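Local coordinates for protein aldehyde dehydrogenase (Trypanosoma brucei, PDB 5NNO) that probably oxidises aldehydes using NAD+, and is captured here with NAD and a benzoxaborole-bearing benzaldehyde bound, at residues E112-P117 and R457-R462; L118-V123 and T147-P152; D64-R69 and E309-P314; T126-L131 and I252-Q257. All blocks are in the same frame, centred on the assembly; numbering follows the deposited sequence. Where two conformers were deposited one is given.

Contact 1: E112-P117 and R457-R462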
# COMPACT_ATOMS: atom_id res chain seq x y z
N GLU A 112 7.05 20.16 1.12
CA GLU A 112 7.82 19.17 1.88
C GLU A 112 7.06 17.85 2.10
O GLU A 112 5.84 17.84 2.32
CB GLU A 112 8.18 19.77 3.24
CG GLU A 112 9.61 19.60 3.68
CD GLU A 112 9.84 20.10 5.10
OE1 GLU A 112 9.06 19.72 6.00
OE2 GLU A 112 10.81 20.87 5.32
N LEU A 113 7.81 16.74 2.05
CA LEU A 113 7.31 15.41 2.39
C LEU A 113 7.94 14.95 3.70
O LEU A 113 9.13 14.61 3.74
CB LEU A 113 7.64 14.42 1.28
CG LEU A 113 6.83 14.41 -0.02
CD1 LEU A 113 6.33 15.79 -0.41
CD2 LEU A 113 7.65 13.76 -1.15
N GLN A 114 7.16 14.93 4.78
CA GLN A 114 7.65 14.51 6.12
C GLN A 114 7.20 13.08 6.38
O GLN A 114 6.21 12.63 5.82
CB GLN A 114 7.14 15.48 7.21
CG GLN A 114 7.34 16.97 6.89
CD GLN A 114 6.95 17.92 8.03
OE1 GLN A 114 6.37 17.53 9.06
NE2 GLN A 114 7.24 19.21 7.84
N TYR A 115 7.96 12.35 7.20
CA TYR A 115 7.59 10.99 7.59
C TYR A 115 7.28 10.98 9.07
O TYR A 115 8.05 11.52 9.88
CB TYR A 115 8.71 9.97 7.30
CG TYR A 115 8.92 9.70 5.84
CD1 TYR A 115 8.03 8.94 5.11
CD2 TYR A 115 10.06 10.20 5.18
CE1 TYR A 115 8.24 8.70 3.76
CE2 TYR A 115 10.28 9.96 3.83
CZ TYR A 115 9.38 9.21 3.12
OH TYR A 115 9.66 8.99 1.78
N GLU A 116 6.14 10.36 9.40
CA GLU A 116 5.61 10.34 10.75
C GLU A 116 5.18 8.93 11.02
O GLU A 116 4.75 8.26 10.08
CB GLU A 116 4.40 11.31 10.91
CG GLU A 116 3.17 10.97 10.09
CD GLU A 116 1.94 11.81 10.43
OE1 GLU A 116 2.06 12.98 10.93
OE2 GLU A 116 0.83 11.30 10.15
N PRO A 117 5.27 8.49 12.28
CA PRO A 117 4.76 7.18 12.68
C PRO A 117 3.26 6.96 12.42
O PRO A 117 2.52 7.92 12.26
CB PRO A 117 5.05 7.14 14.19
CG PRO A 117 6.16 8.08 14.41
CD PRO A 117 5.97 9.16 13.40
N ARG A 457 3.72 12.39 4.75
CA ARG A 457 2.79 13.52 4.95
C ARG A 457 3.25 14.75 4.15
O ARG A 457 4.29 15.34 4.45
CB ARG A 457 2.70 13.87 6.43
CG ARG A 457 1.52 14.74 6.82
CD ARG A 457 1.81 15.42 8.15
NE ARG A 457 0.61 15.96 8.80
CZ ARG A 457 0.50 16.25 10.10
NH1 ARG A 457 1.52 16.08 10.93
NH2 ARG A 457 -0.65 16.73 10.56
N PRO A 458 2.50 15.12 3.10
CA PRO A 458 2.74 16.40 2.43
C PRO A 458 2.40 17.64 3.30
O PRO A 458 1.40 17.67 4.03
CB PRO A 458 1.81 16.34 1.21
CG PRO A 458 0.81 15.27 1.52
CD PRO A 458 1.58 14.28 2.33
N VAL A 459 3.27 18.63 3.20
CA VAL A 459 3.18 19.88 3.92
C VAL A 459 3.48 20.96 2.89
O VAL A 459 4.53 20.93 2.26
CB VAL A 459 4.24 19.97 5.03
CG1 VAL A 459 4.12 21.31 5.77
CG2 VAL A 459 4.11 18.78 5.98
N MET A 460 2.55 21.93 2.75
CA MET A 460 2.71 23.10 1.87
C MET A 460 2.71 24.33 2.76
O MET A 460 1.82 24.50 3.59
CB MET A 460 1.58 23.17 0.82
CG MET A 460 1.64 24.37 -0.13
SD MET A 460 0.27 24.63 -1.30
CE MET A 460 0.75 23.53 -2.61
N ARG A 461 3.70 25.20 2.56
CA ARG A 461 3.73 26.49 3.26
C ARG A 461 3.52 27.59 2.24
O ARG A 461 4.21 27.63 1.23
CB ARG A 461 5.04 26.67 4.06
CG ARG A 461 5.36 25.47 4.98
CD ARG A 461 6.21 25.80 6.20
NE ARG A 461 6.46 24.60 7.01
CZ ARG A 461 7.43 23.68 6.77
NH1 ARG A 461 8.30 23.79 5.75
NH2 ARG A 461 7.53 22.60 7.55
N ARG A 462 2.53 28.46 2.49
CA ARG A 462 2.28 29.66 1.70
C ARG A 462 2.37 30.89 2.58
O ARG A 462 2.27 30.81 3.81
CB ARG A 462 0.89 29.65 1.09
CG ARG A 462 0.59 28.42 0.26
CD ARG A 462 -0.57 28.60 -0.69
NE ARG A 462 -0.70 29.98 -1.19
CZ ARG A 462 -0.39 30.41 -2.41
NH1 ARG A 462 0.06 29.59 -3.35
NH2 ARG A 462 -0.53 31.69 -2.72
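Two groups converge on Glu112 OE1: Arg461 NH2 reaches it across the contact as a long salt bridge of 3.6 Å, and Gln114 NE2, two residues further along the same strand, donates a hydrogen bond of 2.6 Å. The carboxylate stands almost upright against the guanidinium, their planes 85° apart, and Arg461 also forms a salt bridge with Asp110. Gln114 NE2 has a further partner in Glu409 of the second subunit. With CG anti to the carbonyl carbon (chi1 -49°) and the rest of the chain extended, the Gln114 amide crosses Val459, bringing its CD to 3.6 Å from Val459 CG2. The other methyl of that valine, CG1, lies against one face of the Arg461 guanidinium. Nearer Pro117, Glu116 OE1 sits 3.1 Å from Arg457 NH1 but well out of the guanidinium plane, so the attraction is one of charge alone. Both groups find hydrogen bonds in the second subunit: Glu116 with Ser413, Arg457 with Ser414 and the Glu409 carbonyl. Under these side chains the strands run antiparallel. Gln114 and Arg457 form one hydrogen-bonded pair, in which Arg457 N meets Gln114 O at 2.7 Å and 177°, and Glu112 and Val459 form another. Pro458 falls at the non-hydrogen-bonded position facing Leu113, where its missing N-H costs the pairing with 112-117 nothing. Val459 to Arg461 also pair in parallel with a strand of the second subunit, so the sheet crosses the interface, as the oligomerisation arm does in aldehyde dehydrogenases. Gln114, Glu116 and Arg457 thus find polar partners both here and across the dimer.

Contact 2: L118-V123 and T147-P152. With NAD (nicotinamide-adenine-dinucleotide), chain C.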
# COMPACT_ATOMS: atom_id res chain seq x y z
N LEU A 118 2.85 5.69 12.37
CA LEU A 118 1.44 5.34 12.16
C LEU A 118 0.72 5.01 13.45
O LEU A 118 -0.41 5.46 13.65
CB LEU A 118 1.30 4.17 11.20
CG LEU A 118 1.57 4.48 9.71
CD1 LEU A 118 1.69 3.20 8.92
CD2 LEU A 118 0.46 5.35 9.12
N GLY A 119 1.36 4.21 14.32
CA GLY A 119 0.82 3.96 15.66
C GLY A 119 1.21 2.62 16.19
O GLY A 119 2.39 2.41 16.54
N VAL A 120 0.24 1.70 16.25
CA VAL A 120 0.49 0.32 16.71
C VAL A 120 0.49 -0.70 15.56
O VAL A 120 -0.52 -0.89 14.86
CB VAL A 120 -0.52 -0.11 17.78
CG1 VAL A 120 -0.07 -1.41 18.46
CG2 VAL A 120 -0.68 0.99 18.82
N VAL A 121 1.61 -1.39 15.41
CA VAL A 121 1.83 -2.33 14.30
C VAL A 121 1.68 -3.77 14.79
O VAL A 121 2.19 -4.09 15.87
CB VAL A 121 3.22 -2.07 13.70
CG1 VAL A 121 3.58 -3.11 12.66
CG2 VAL A 121 3.24 -0.69 13.06
N LEU A 122 0.95 -4.62 14.04
CA LEU A 122 0.89 -6.08 14.30
C LEU A 122 1.74 -6.88 13.33
O LEU A 122 1.59 -6.74 12.11
CB LEU A 122 -0.54 -6.63 14.23
CG LEU A 122 -0.68 -8.15 14.43
CD1 LEU A 122 -0.32 -8.54 15.86
CD2 LEU A 122 -2.08 -8.65 14.10
N VAL A 123 2.59 -7.76 13.87
CA VAL A 123 3.40 -8.66 13.06
C VAL A 123 2.87 -10.03 13.36
O VAL A 123 2.83 -10.44 14.53
CB VAL A 123 4.87 -8.56 13.40
CG1 VAL A 123 5.68 -9.52 12.55
CG2 VAL A 123 5.34 -7.13 13.18
N THR A 147 4.91 1.62 18.05
CA THR A 147 4.95 0.54 19.04
C THR A 147 4.36 -0.69 18.33
O THR A 147 3.77 -0.56 17.25
CB THR A 147 4.16 0.87 20.33
OG1 THR A 147 2.76 0.92 20.06
CG2 THR A 147 4.61 2.16 20.92
N ALA A 148 4.54 -1.87 18.93
CA ALA A 148 4.30 -3.15 18.18
C ALA A 148 3.70 -4.30 19.00
O ALA A 148 3.87 -4.37 20.21
CB ALA A 148 5.58 -3.60 17.48
N VAL A 149 2.96 -5.16 18.31
CA VAL A 149 2.51 -6.45 18.86
C VAL A 149 2.98 -7.51 17.88
O VAL A 149 2.92 -7.32 16.65
CB VAL A 149 0.99 -6.53 19.05
CG1 VAL A 149 0.58 -7.87 19.66
CG2 VAL A 149 0.50 -5.41 19.97
N ILE A 150 3.50 -8.61 18.43
CA ILE A 150 4.04 -9.71 17.62
C ILE A 150 3.30 -11.00 17.94
O ILE A 150 2.98 -11.27 19.09
CB ILE A 150 5.56 -9.89 17.77
CG1 ILE A 150 5.94 -10.56 19.11
CG2 ILE A 150 6.23 -8.53 17.57
CD1 ILE A 150 7.42 -10.67 19.37
N LYS A 151 3.03 -11.78 16.89
CA LYS A 151 2.34 -13.05 17.03
C LYS A 151 3.22 -14.14 16.41
O LYS A 151 3.20 -14.32 15.20
CB LYS A 151 0.96 -12.96 16.36
CG LYS A 151 -0.14 -13.79 17.03
CD LYS A 151 0.17 -15.28 17.07
CE LYS A 151 0.21 -15.90 15.70
NZ LYS A 151 0.48 -17.35 15.87
N PRO A 152 4.03 -14.83 17.24
CA PRO A 152 4.85 -15.94 16.70
C PRO A 152 4.06 -17.13 16.21
O PRO A 152 3.04 -17.49 16.78
CB PRO A 152 5.75 -16.34 17.88
CG PRO A 152 5.76 -15.12 18.78
CD PRO A 152 4.39 -14.51 18.63
PA NAD C . 0.76 -20.57 8.35
O1A NAD C . -0.47 -21.36 7.96
O2A NAD C . 1.69 -21.02 9.47
O5B NAD C . 0.26 -19.07 8.68
C5B NAD C . 1.10 -18.06 9.26
C4B NAD C . 0.45 -17.40 10.47
O4B NAD C . -0.97 -17.33 10.28
C3B NAD C . 0.70 -18.13 11.80
O3B NAD C . 1.18 -17.23 12.80
C2B NAD C . -0.65 -18.70 12.20
O2B NAD C . -0.86 -18.64 13.61
C1B NAD C . -1.63 -17.81 11.45
N9A NAD C . -2.91 -18.47 11.08
C8A NAD C . -3.13 -19.72 10.61
N7A NAD C . -4.47 -19.93 10.42
C5A NAD C . -5.11 -18.80 10.78
C6A NAD C . -6.51 -18.32 10.84
N6A NAD C . -7.50 -19.13 10.46
N1A NAD C . -6.76 -17.07 11.28
C2A NAD C . -5.76 -16.25 11.67
N3A NAD C . -4.47 -16.61 11.64
C4A NAD C . -4.09 -17.85 11.22
O3 NAD C . 1.64 -20.44 7.02
PN NAD C . 2.08 -21.79 6.25
O1N NAD C . 0.90 -22.34 5.47
O2N NAD C . 2.76 -22.72 7.23
O5D NAD C . 3.13 -21.17 5.19
C5D NAD C . 2.51 -20.73 3.99
C4D NAD C . 3.32 -19.78 3.15
O4D NAD C . 4.10 -18.81 3.84
C3D NAD C . 4.29 -20.54 2.28
O3D NAD C . 3.58 -21.00 1.14
C2D NAD C . 5.35 -19.50 1.99
O2D NAD C . 5.42 -19.25 0.59
C1D NAD C . 4.91 -18.26 2.80
N1N NAD C . 6.08 -17.52 3.29
C2N NAD C . 6.38 -16.32 2.76
C3N NAD C . 7.51 -15.61 3.19
C7N NAD C . 7.90 -14.27 2.64
O7N NAD C . 8.48 -13.49 3.37
N7N NAD C . 7.61 -13.94 1.38
C4N NAD C . 8.32 -16.18 4.17
C5N NAD C . 7.98 -17.42 4.69
C6N NAD C . 6.85 -18.07 4.23
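Val121 and Val123 pair in parallel with the strand 147-151, the two axes only 21° apart, through five backbone hydrogen bonds that run from Thr147 N to Gly119 O at one end to Lys151 N and Val123 O, 2.7 Å apart, at the other. Leu122 carries its CG anti to the backbone N (chi1 177°), which swings the branch toward Val149, Leu122 CD1 ending 4.0 Å from Val149 CG1. Val120 shares that face, its CG2 lying 3.7 Å from Thr147 OG1, a hydroxyl hydrogen-bonded to the Cys24 carbonyl; helices 16-29 and 183-190 cover this side. Val121, Val123, Ala148 and Ile150 make up the other face and pack under helix 132-143. Past the last rung, the Lys151 chain bends at both chi2 and chi3 and delivers its ammonium to the cofactor. NZ donates to NAD O2B at 2.9 Å and NAD O3B at 3.2 Å, so both ribose hydroxyl oxygens of the adenosine half are gripped. Pro152 O and Gly181 O lie in bonding range of the same nitrogen, so its three protons are shared among four acceptors. Strand, helix 132-143 and strand form a beta-alpha-beta crossover of the Rossmann-like NAD-binding domain, with the cofactor at the C-terminal strand ends.

Contact 3: D64-R69 and E309-P314; sequences DRRRHR and EESDYP
All three guanidinium nitrogens of Arg66 donate into 309-314, two to Glu309 and one to Tyr313. NE and NH2 grip Glu309 side-on, both ending on a single oxygen: Arg66 NE lies 3.2 Å from Glu309 OE1, nearly along the C-O axis, whereas NH2 comes in from above the carboxylate plane. The two planes stand 73° apart, which suits one shared oxygen rather than a two-oxygen fork. Arg315 also forms a salt bridge with Glu309 OE1, so two arginines probably stabilise its negative charge. The third nitrogen, Arg66 NH1, donates to Tyr313 O at 2.8 Å; the carbonyl lies in the guanidinium plane, though the donor sits above the carbonyl's own. Arg66 is the first residue to leave helix 54-65, with a positive phi of 60°, and two residues later His68 is the N-cap of helix 69-89, its ND1 capping a backbone N just beyond. The turn between the helices is therefore what 309-314 grasps. Two waters bridge the backbones. One molecule donates to both Arg66 O and Ser311 O; another accepts from His68 N and donates to Asp312 O at 2.7 Å. Pro314 CA adds a C-H...O contact to Arg66 O, 3.3 Å away. On the apolar side, Pro314 CG lies 3.9 Å from Arg67 CG, while the head of Arg67 turns to Glu76, Asn254 and the Asn128 carbonyl. His68 and Asp312 lie side by side, His68 CD2 being 3.4 Å from Asp312 OD1, and Tyr477 of the second subunit lays its ring nearly parallel to the imidazole.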
# COMPACT_ATOMS: atom_id res chain seq x y z
N ASP A 64 12.93 -27.09 16.67
CA ASP A 64 11.75 -26.89 15.80
C ASP A 64 11.97 -27.37 14.36
O ASP A 64 11.15 -28.11 13.81
CB ASP A 64 11.36 -25.41 15.72
CG ASP A 64 10.88 -24.82 17.07
OD1 ASP A 64 10.36 -25.56 17.92
OD2 ASP A 64 11.04 -23.59 17.26
N ARG A 65 13.08 -26.94 13.75
CA ARG A 65 13.34 -27.15 12.33
C ARG A 65 14.33 -28.29 11.97
O ARG A 65 14.29 -28.80 10.85
CB ARG A 65 13.81 -25.84 11.69
CG ARG A 65 12.81 -24.69 11.82
CD ARG A 65 11.72 -24.73 10.76
NE ARG A 65 10.94 -25.97 10.81
CZ ARG A 65 11.07 -27.01 9.99
NH1 ARG A 65 10.25 -28.05 10.14
NH2 ARG A 65 11.97 -27.01 9.01
N ARG A 66 15.17 -28.68 12.92
CA ARG A 66 16.34 -29.53 12.66
C ARG A 66 17.31 -28.88 11.66
O ARG A 66 17.96 -29.57 10.88
CB ARG A 66 15.95 -30.97 12.24
CG ARG A 66 16.93 -32.02 12.76
CD ARG A 66 17.15 -33.23 11.84
NE ARG A 66 15.93 -34.02 11.74
CZ ARG A 66 15.35 -34.52 10.64
NH1 ARG A 66 15.79 -34.36 9.40
NH2 ARG A 66 14.25 -35.20 10.84
N ARG A 67 17.41 -27.55 11.72
CA ARG A 67 18.43 -26.82 10.96
C ARG A 67 19.74 -26.75 11.73
O ARG A 67 19.75 -26.79 12.96
CB ARG A 67 17.96 -25.41 10.59
CG ARG A 67 17.11 -25.39 9.34
CD ARG A 67 16.95 -24.01 8.74
NE ARG A 67 15.77 -23.33 9.28
CZ ARG A 67 15.78 -22.24 10.05
NH1 ARG A 67 16.92 -21.64 10.43
NH2 ARG A 67 14.65 -21.73 10.48
N HIS A 68 20.83 -26.66 11.00
CA HIS A 68 22.16 -26.65 11.58
C HIS A 68 22.41 -25.22 11.97
O HIS A 68 21.86 -24.31 11.35
CB HIS A 68 23.22 -27.11 10.57
CG HIS A 68 24.50 -27.56 11.20
ND1 HIS A 68 25.60 -26.74 11.33
CD2 HIS A 68 24.87 -28.77 11.70
CE1 HIS A 68 26.58 -27.41 11.91
NE2 HIS A 68 26.16 -28.65 12.14
N ARG A 69 23.25 -25.04 12.98
CA ARG A 69 23.62 -23.74 13.52
C ARG A 69 24.17 -22.79 12.46
O ARG A 69 23.85 -21.60 12.46
CB ARG A 69 24.66 -23.92 14.63
CG ARG A 69 25.05 -22.68 15.40
CD ARG A 69 26.15 -23.04 16.39
NE ARG A 69 26.44 -21.96 17.34
CZ ARG A 69 27.11 -20.84 17.04
NH1 ARG A 69 27.58 -20.60 15.81
NH2 ARG A 69 27.31 -19.94 17.99
N GLU A 309 17.45 -37.94 13.07
CA GLU A 309 17.21 -36.79 13.97
C GLU A 309 18.51 -36.01 14.32
O GLU A 309 18.44 -34.83 14.62
CB GLU A 309 16.44 -37.18 15.24
CG GLU A 309 15.05 -37.78 15.00
CD GLU A 309 13.96 -36.79 14.53
OE1 GLU A 309 14.30 -35.72 13.97
OE2 GLU A 309 12.74 -37.11 14.68
N GLU A 310 19.66 -36.69 14.25
CA GLU A 310 20.99 -36.11 14.52
C GLU A 310 21.72 -35.59 13.29
O GLU A 310 22.83 -35.11 13.43
CB GLU A 310 21.88 -37.13 15.27
CG GLU A 310 21.70 -37.04 16.80
CD GLU A 310 22.22 -38.25 17.55
OE1 GLU A 310 23.17 -38.92 17.06
OE2 GLU A 310 21.65 -38.51 18.62
N SER A 311 21.11 -35.66 12.11
CA SER A 311 21.75 -35.23 10.87
C SER A 311 21.79 -33.72 10.67
O SER A 311 21.19 -32.94 11.44
CB SER A 311 21.04 -35.87 9.67
OG SER A 311 19.79 -35.27 9.40
N ASP A 312 22.50 -33.31 9.61
CA ASP A 312 22.52 -31.92 9.13
C ASP A 312 21.32 -31.50 8.28
O ASP A 312 21.13 -30.31 8.05
CB ASP A 312 23.78 -31.68 8.29
CG ASP A 312 25.06 -31.80 9.08
OD1 ASP A 312 25.03 -31.89 10.32
OD2 ASP A 312 26.12 -31.78 8.44
N TYR A 313 20.56 -32.47 7.78
CA TYR A 313 19.38 -32.17 6.91
C TYR A 313 18.14 -31.81 7.75
O TYR A 313 17.84 -32.52 8.70
CB TYR A 313 19.06 -33.36 6.01
CG TYR A 313 18.08 -33.07 4.89
CD1 TYR A 313 18.43 -32.25 3.81
CD2 TYR A 313 16.80 -33.62 4.91
CE1 TYR A 313 17.54 -31.98 2.79
CE2 TYR A 313 15.90 -33.35 3.89
CZ TYR A 313 16.28 -32.53 2.84
OH TYR A 313 15.42 -32.27 1.83
N PRO A 314 17.41 -30.73 7.40
CA PRO A 314 16.21 -30.36 8.20
C PRO A 314 14.97 -31.20 7.92
O PRO A 314 14.95 -31.95 6.95
CB PRO A 314 15.94 -28.90 7.79
CG PRO A 314 17.13 -28.48 6.99
CD PRO A 314 17.65 -29.72 6.35
O HOH W 1 20.97 -29.95 11.96
O HOH W 2 20.57 -27.66 8.15

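Contact 4: T126-L131 and I252-Q257. With NAD (nicotinamide-adenine-dinucleotide), chain C; 92N (4-[(1-oxidanyl-3~{H}-2,1-benzoxaborol-5-yl)oxy]benzaldehyde), chain D.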
# COMPACT_ATOMS: atom_id res chain seq x y z
N THR A 126 5.65 -16.66 10.90
CA THR A 126 5.54 -17.98 10.34
C THR A 126 6.70 -18.84 10.79
O THR A 126 7.73 -18.35 11.26
CB THR A 126 5.44 -17.95 8.83
OG1 THR A 126 5.03 -19.24 8.36
CG2 THR A 126 6.77 -17.49 8.20
N TRP A 127 6.51 -20.13 10.60
CA TRP A 127 7.34 -21.16 11.26
C TRP A 127 8.70 -21.46 10.65
O TRP A 127 9.60 -21.78 11.39
CB TRP A 127 6.53 -22.45 11.48
CG TRP A 127 5.93 -22.98 10.25
CD1 TRP A 127 4.67 -22.77 9.82
CD2 TRP A 127 6.57 -23.82 9.29
NE1 TRP A 127 4.47 -23.42 8.63
CE2 TRP A 127 5.62 -24.08 8.28
CE3 TRP A 127 7.85 -24.36 9.19
CZ2 TRP A 127 5.92 -24.88 7.16
CZ3 TRP A 127 8.15 -25.15 8.07
CH2 TRP A 127 7.18 -25.40 7.08
N ASN A 128 8.86 -21.29 9.34
CA ASN A 128 10.05 -21.82 8.63
C ASN A 128 11.42 -21.14 8.91
O ASN A 128 12.49 -21.80 8.84
CB ASN A 128 9.79 -21.93 7.13
CG ASN A 128 9.53 -20.59 6.47
OD1 ASN A 128 8.98 -19.68 7.09
ND2 ASN A 128 9.91 -20.47 5.19
N TYR A 129 11.36 -19.84 9.20
CA TYR A 129 12.48 -19.08 9.70
C TYR A 129 11.89 -18.22 10.82
O TYR A 129 11.59 -17.05 10.62
CB TYR A 129 13.08 -18.23 8.59
CG TYR A 129 13.66 -19.07 7.49
CD1 TYR A 129 14.97 -19.58 7.56
CD2 TYR A 129 12.88 -19.44 6.40
CE1 TYR A 129 15.49 -20.38 6.56
CE2 TYR A 129 13.40 -20.23 5.38
CZ TYR A 129 14.70 -20.71 5.46
OH TYR A 129 15.20 -21.50 4.46
N PRO A 130 11.72 -18.83 12.01
CA PRO A 130 10.85 -18.23 13.02
C PRO A 130 11.34 -16.95 13.68
O PRO A 130 10.50 -16.09 14.01
CB PRO A 130 10.65 -19.35 14.05
CG PRO A 130 11.80 -20.32 13.82
CD PRO A 130 12.33 -20.10 12.44
N LEU A 131 12.66 -16.81 13.88
CA LEU A 131 13.21 -15.57 14.44
C LEU A 131 13.24 -14.42 13.41
O LEU A 131 12.64 -13.36 13.62
CB LEU A 131 14.59 -15.79 15.05
CG LEU A 131 15.08 -14.69 16.00
CD1 LEU A 131 14.17 -14.59 17.21
CD2 LEU A 131 16.50 -14.98 16.47
N ILE A 252 17.80 -27.36 -0.85
CA ILE A 252 18.22 -28.17 0.31
C ILE A 252 17.91 -27.45 1.62
O ILE A 252 17.38 -28.06 2.55
CB ILE A 252 19.73 -28.60 0.23
CG1 ILE A 252 19.87 -29.83 -0.66
CG2 ILE A 252 20.29 -28.93 1.62
CD1 ILE A 252 21.29 -30.21 -1.03
N ILE A 253 18.25 -26.16 1.67
CA ILE A 253 17.96 -25.32 2.85
C ILE A 253 16.49 -25.49 3.33
O ILE A 253 15.56 -25.42 2.53
CB ILE A 253 18.28 -23.80 2.62
CG1 ILE A 253 17.52 -23.25 1.40
CG2 ILE A 253 19.78 -23.59 2.52
CD1 ILE A 253 17.84 -21.82 1.00
N ASN A 254 16.35 -25.79 4.62
CA ASN A 254 15.06 -25.99 5.31
C ASN A 254 14.15 -27.10 4.76
O ASN A 254 12.91 -27.04 4.93
CB ASN A 254 14.30 -24.64 5.37
CG ASN A 254 13.49 -24.49 6.64
OD1 ASN A 254 14.00 -24.66 7.73
ND2 ASN A 254 12.22 -24.15 6.49
N ALA A 255 14.76 -28.11 4.14
CA ALA A 255 14.05 -29.15 3.35
C ALA A 255 13.05 -28.56 2.37
O ALA A 255 11.89 -28.98 2.32
CB ALA A 255 13.39 -30.18 4.27
N GLY A 256 13.50 -27.56 1.60
CA GLY A 256 12.64 -26.85 0.61
C GLY A 256 11.63 -25.81 1.11
O GLY A 256 11.00 -25.10 0.31
N GLN A 257 11.48 -25.69 2.43
CA GLN A 257 10.37 -24.96 3.04
C GLN A 257 10.78 -23.51 3.21
O GLN A 257 11.03 -23.04 4.30
CB GLN A 257 10.01 -25.61 4.36
CG GLN A 257 9.48 -27.01 4.15
CD GLN A 257 9.51 -27.85 5.41
OE1 GLN A 257 10.55 -27.98 6.08
NE2 GLN A 257 8.35 -28.44 5.73
PA NAD C . 0.76 -20.57 8.35
O1A NAD C . -0.47 -21.36 7.96
O2A NAD C . 1.69 -21.02 9.47
O5B NAD C . 0.26 -19.07 8.68
C5B NAD C . 1.10 -18.06 9.26
C4B NAD C . 0.45 -17.40 10.47
O4B NAD C . -0.97 -17.33 10.28
C3B NAD C . 0.70 -18.13 11.80
O3B NAD C . 1.18 -17.23 12.80
C2B NAD C . -0.65 -18.70 12.20
O2B NAD C . -0.86 -18.64 13.61
C1B NAD C . -1.63 -17.81 11.45
N9A NAD C . -2.91 -18.47 11.08
C8A NAD C . -3.13 -19.72 10.61
N7A NAD C . -4.47 -19.93 10.42
C5A NAD C . -5.11 -18.80 10.78
C6A NAD C . -6.51 -18.32 10.84
N6A NAD C . -7.50 -19.13 10.46
N1A NAD C . -6.76 -17.07 11.28
C2A NAD C . -5.76 -16.25 11.67
N3A NAD C . -4.47 -16.61 11.64
C4A NAD C . -4.09 -17.85 11.22
O3 NAD C . 1.64 -20.44 7.02
PN NAD C . 2.08 -21.79 6.25
O1N NAD C . 0.90 -22.34 5.47
O2N NAD C . 2.76 -22.72 7.23
O5D NAD C . 3.13 -21.17 5.19
C5D NAD C . 2.51 -20.73 3.99
C4D NAD C . 3.32 -19.78 3.15
O4D NAD C . 4.10 -18.81 3.84
C3D NAD C . 4.29 -20.54 2.28
O3D NAD C . 3.58 -21.00 1.14
C2D NAD C . 5.35 -19.50 1.99
O2D NAD C . 5.42 -19.25 0.59
C1D NAD C . 4.91 -18.26 2.80
N1N NAD C . 6.08 -17.52 3.29
C2N NAD C . 6.38 -16.32 2.76
C3N NAD C . 7.51 -15.61 3.19
C7N NAD C . 7.90 -14.27 2.64
O7N NAD C . 8.48 -13.49 3.37
N7N NAD C . 7.61 -13.94 1.38
C4N NAD C . 8.32 -16.18 4.17
C5N NAD C . 7.98 -17.42 4.69
C6N NAD C . 6.85 -18.07 4.23
C9 92N D . 20.41 -16.37 1.70
C7 92N D . 19.88 -13.41 3.85
C3 92N D . 15.21 -16.53 3.95
C4 92N D . 15.39 -15.15 3.87
C5 92N D . 17.77 -14.54 3.84
C6 92N D . 18.56 -13.49 4.26
C1 92N D . 12.95 -16.29 3.11
C2 92N D . 13.99 -17.08 3.58
C11 92N D . 18.29 -15.51 2.99
C12 92N D . 14.38 -14.35 3.37
O 92N D . 11.35 -18.05 2.79
C 92N D . 11.65 -16.88 2.74
C13 92N D . 13.17 -14.92 3.00
O1 92N D . 16.51 -14.54 4.43
C10 92N D . 19.63 -15.45 2.58
C8 92N D . 20.43 -14.38 3.01
O3 92N D . 21.75 -15.80 1.61
B 92N D . 21.82 -14.62 2.35
O2 92N D . 22.93 -13.87 2.40
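Asn128 holds its CG between the backbone N and the carbonyl carbon (chi1 63°), which aims its amide at the Gln257 carbonyl, and Trp127 takes the same kind of turn (chi1 55°) to bring its benzo edge up to the Gln257 side chain. Gln257 O then accepts twice: from Asn128 ND2 at 2.9 Å and from Asn254 ND2 at 2.7 Å, the donors reaching it from opposite faces of the carbonyl plane. The oxygen lies practically in the Asn128 amide plane, so the bond should fix the rotation of that group. Trp127 meets Gln257 edge-on, CH2 lying 3.8 Å from Gln257 CD. At its far end the indole NE1 points at the NAD phosphate oxygen O2N, at a modelled separation too short to trust in detail. Tyr129 OH lies 3.4 Å from Asn254 CB and hydrogen-bonds to Thr258. The ligand's C2 lies over one face of the tyrosine ring, toward the rim, 3.7 Å from Tyr129 CE2. The ligand is hydrogen-bonded to the backbone N of Ser259, a changed residue at the predicted active site, and its aldehyde oxygen O lies 3.7 Å from Asn128 ND2. That placement is consistent with the oxyanion hole of aldehyde dehydrogenases, in which an asparagine amide helps receive the carbonyl oxygen; here Gln257 O would orient that amide from the second shell.

How the contacts relate
From the N terminus, 64-69 opens contact 3, 112-117 contact 1, 118-123 contact 2 and 126-131 contact 4. Closure comes in a different order: 147-152 completes contact 2, 252-257 contact 4, 309-314 contact 3 and 457-462 contact 1. Contacts 2 and 4 therefore cross and both nest inside contacts 1 and 3, which cross in turn. Contacts 1 and 2 share strand 110-124 and its sheet. Contact 3 joins the turn between helices 54-65 and 69-89 to the loop after helix 304-309; contact 4 joins the loops after strand 110-124 and helix 240-252, and touches contact 3 through Arg67. Contacts 2 and 4 both touch NAD; contacts 1 and 3 both reach the second subunit.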